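Local coordinates for protein Mannose/sialic acid-binding lectin (PDB 3A0C) that binds mannose as an anti-HIV lectin of the bulb-type, beta-prism II family from the plant Polygonatum cyrtonema, at the interface of chains A and B. Sequence-based numbering; all coordinates share one arbitrary frame. Chains: chain A/B, Mannose/sialic acid-binding lectin.

The interface of chains A and B. Residues chain A 86, 97-100; chain B 86, 98-100.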
ATOM      1  N   VAL A  86      -1.368   5.750   3.995  1.00 14.39           N
ATOM      2  CA  VAL A  86      -1.963   4.699   3.185  1.00 13.66           C
ATOM      3  C   VAL A  86      -2.384   3.520   4.072  1.00 13.82           C
ATOM      4  O   VAL A  86      -1.723   3.208   5.061  1.00 16.20           O
ATOM      5  CB  VAL A  86      -0.941   4.204   2.075  1.00 13.22           C
ATOM      6  CG1 VAL A  86       0.244   3.466   2.720  1.00 10.68           C
ATOM      7  CG2 VAL A  86      -1.642   3.325   1.049  1.00 11.25           C
ATOM      8  N   ILE A  97      -1.466   0.651   8.330  1.00 11.21           N
ATOM      9  CA  ILE A  97      -1.515   2.062   7.948  1.00 11.02           C
ATOM     10  C   ILE A  97      -0.059   2.544   8.006  1.00 10.68           C
ATOM     11  O   ILE A  97       0.625   2.368   9.026  1.00 11.77           O
ATOM     12  CB  ILE A  97      -2.361   2.920   8.947  1.00 11.61           C
ATOM     13  CG1 ILE A  97      -3.837   2.515   8.884  1.00 11.83           C
ATOM     14  CG2 ILE A  97      -2.220   4.407   8.634  1.00 10.68           C
ATOM     15  CD1 ILE A  97      -4.753   3.323   9.809  1.00 10.68           C
ATOM     16  N   TYR A  98       0.419   3.122   6.909  1.00 10.68           N
ATOM     17  CA  TYR A  98       1.788   3.639   6.854  1.00 11.03           C
ATOM     18  C   TYR A  98       1.786   5.129   6.540  1.00 11.27           C
ATOM     19  O   TYR A  98       0.857   5.636   5.910  1.00 13.71           O
ATOM     20  CB  TYR A  98       2.620   2.927   5.768  1.00 10.68           C
ATOM     21  CG  TYR A  98       2.853   1.437   5.958  1.00 11.34           C
ATOM     22  CD1 TYR A  98       1.994   0.492   5.376  1.00 10.68           C
ATOM     23  CD2 TYR A  98       3.983   0.973   6.632  1.00 10.68           C
ATOM     24  CE1 TYR A  98       2.265  -0.865   5.447  1.00 10.68           C
ATOM     25  CE2 TYR A  98       4.262  -0.385   6.709  1.00 10.68           C
ATOM     26  CZ  TYR A  98       3.405  -1.295   6.112  1.00 11.02           C
ATOM     27  OH  TYR A  98       3.717  -2.634   6.146  1.00 11.88           O
ATOM     28  N   GLY A  99       2.838   5.820   6.960  1.00 13.32           N
ATOM     29  CA  GLY A  99       2.953   7.246   6.703  1.00 15.08           C
ATOM     30  C   GLY A  99       3.899   7.934   7.675  1.00 16.62           C
ATOM     31  O   GLY A  99       4.242   7.357   8.712  1.00 16.61           O
ATOM     32  N   PRO A 100       4.315   9.181   7.389  1.00 18.67           N
ATOM     33  CA  PRO A 100       3.920   9.946   6.196  1.00 19.09           C
ATOM     34  C   PRO A 100       4.612   9.464   4.909  1.00 19.64           C
ATOM     35  O   PRO A 100       5.186   8.377   4.851  1.00 19.29           O
ATOM     36  CB  PRO A 100       4.335  11.386   6.544  1.00 19.21           C
ATOM     37  CG  PRO A 100       4.512  11.385   8.041  1.00 21.14           C
ATOM     38  CD  PRO A 100       5.111  10.024   8.303  1.00 18.36           C
TER
ATOM     39  N   VAL B  86       6.243   0.729   3.226  1.00 10.68           N
ATOM     40  CA  VAL B  86       5.540   0.128   2.093  1.00 10.85           C
ATOM     41  C   VAL B  86       5.747   0.952   0.806  1.00 11.03           C
ATOM     42  O   VAL B  86       5.872   2.180   0.842  1.00 10.68           O
ATOM     43  CB  VAL B  86       3.992  -0.011   2.398  1.00 11.34           C
ATOM     44  CG1 VAL B  86       3.333   1.372   2.461  1.00 10.68           C
ATOM     45  CG2 VAL B  86       3.312  -0.890   1.349  1.00 10.68           C
ATOM     46  N   TYR B  98       5.716   4.862   1.891  1.00 14.07           N
ATOM     47  CA  TYR B  98       5.146   5.388   3.138  1.00 14.09           C
ATOM     48  C   TYR B  98       5.740   4.659   4.350  1.00 16.02           C
ATOM     49  O   TYR B  98       6.157   3.510   4.242  1.00 16.32           O
ATOM     50  CB  TYR B  98       3.633   5.200   3.190  1.00 13.19           C
ATOM     51  CG  TYR B  98       2.826   5.948   2.161  1.00 10.68           C
ATOM     52  CD1 TYR B  98       2.458   5.348   0.956  1.00 10.68           C
ATOM     53  CD2 TYR B  98       2.352   7.232   2.425  1.00 11.30           C
ATOM     54  CE1 TYR B  98       1.633   6.006   0.042  1.00 10.68           C
ATOM     55  CE2 TYR B  98       1.521   7.900   1.514  1.00 11.72           C
ATOM     56  CZ  TYR B  98       1.165   7.283   0.330  1.00 10.68           C
ATOM     57  OH  TYR B  98       0.328   7.953  -0.538  1.00 10.68           O
ATOM     58  N   GLY B  99       5.762   5.332   5.499  1.00 16.70           N
ATOM     59  CA  GLY B  99       6.295   4.719   6.707  1.00 18.80           C
ATOM     60  C   GLY B  99       6.720   5.743   7.742  1.00 19.73           C
ATOM     61  O   GLY B  99       6.854   6.923   7.406  1.00 19.56           O
ATOM     62  N   PRO B 100       6.944   5.333   9.009  1.00 20.43           N
ATOM     63  CA  PRO B 100       6.810   3.950   9.493  1.00 20.06           C
ATOM     64  C   PRO B 100       5.351   3.519   9.641  1.00 17.41           C
ATOM     65  O   PRO B 100       4.438   4.147   9.070  1.00 15.99           O
ATOM     66  CB  PRO B 100       7.539   3.971  10.847  1.00 20.92           C
ATOM     67  CG  PRO B 100       8.460   5.177  10.746  1.00 22.38           C
ATOM     68  CD  PRO B 100       7.577   6.175  10.042  1.00 22.69           C
TER
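A:Tyr98 offers one face of its ring to the side chain of B:Val86 at the two-fold axis of the deposited pair of this bulb-type, beta-prism II lectin, probably the family's dimer, in which each C-terminal tail reaches over to the other subunit. CB of B:Val86 sits over that face of the A:Tyr98 ring, 3.5 Å above its plane and displaced toward the rim, a CH-pi contact. The methyl CG1 of B:Val86 lies between its own N and carbonyl carbon (chi1 69°), which turns it onto the CG–CD1 side of the ring, 3.3 Å from CD1 of A:Tyr98. Exchanging the chains gives the twin, with CB of A:Val86 3.9 Å from the centroid of the B:Tyr98 ring. Near the axis the like groups touch: CB of A:Tyr98 is 3.6 Å from CB of B:Tyr98, and the CG1 methyls of A:Val86 and B:Val86 are 3.7 Å apart.

Just past strand 95-98, the backbone takes over. The N-H of A:Gly99 donates to the carbonyl O of B:Pro100 at 3.1 Å. B:Gly99 N returns the bond to A:Pro100 O at 3.2 Å. A cis peptide joins each glycine to its proline, and within one chain the glycine N-H and the proline carbonyl both serve the partner. The carbonyl O atoms of A:Gly99 and B:Gly99 pass side by side, 3.0 Å apart, each C=O roughly perpendicular to the line between them; both can only accept, making this a clash and a doubtful feature.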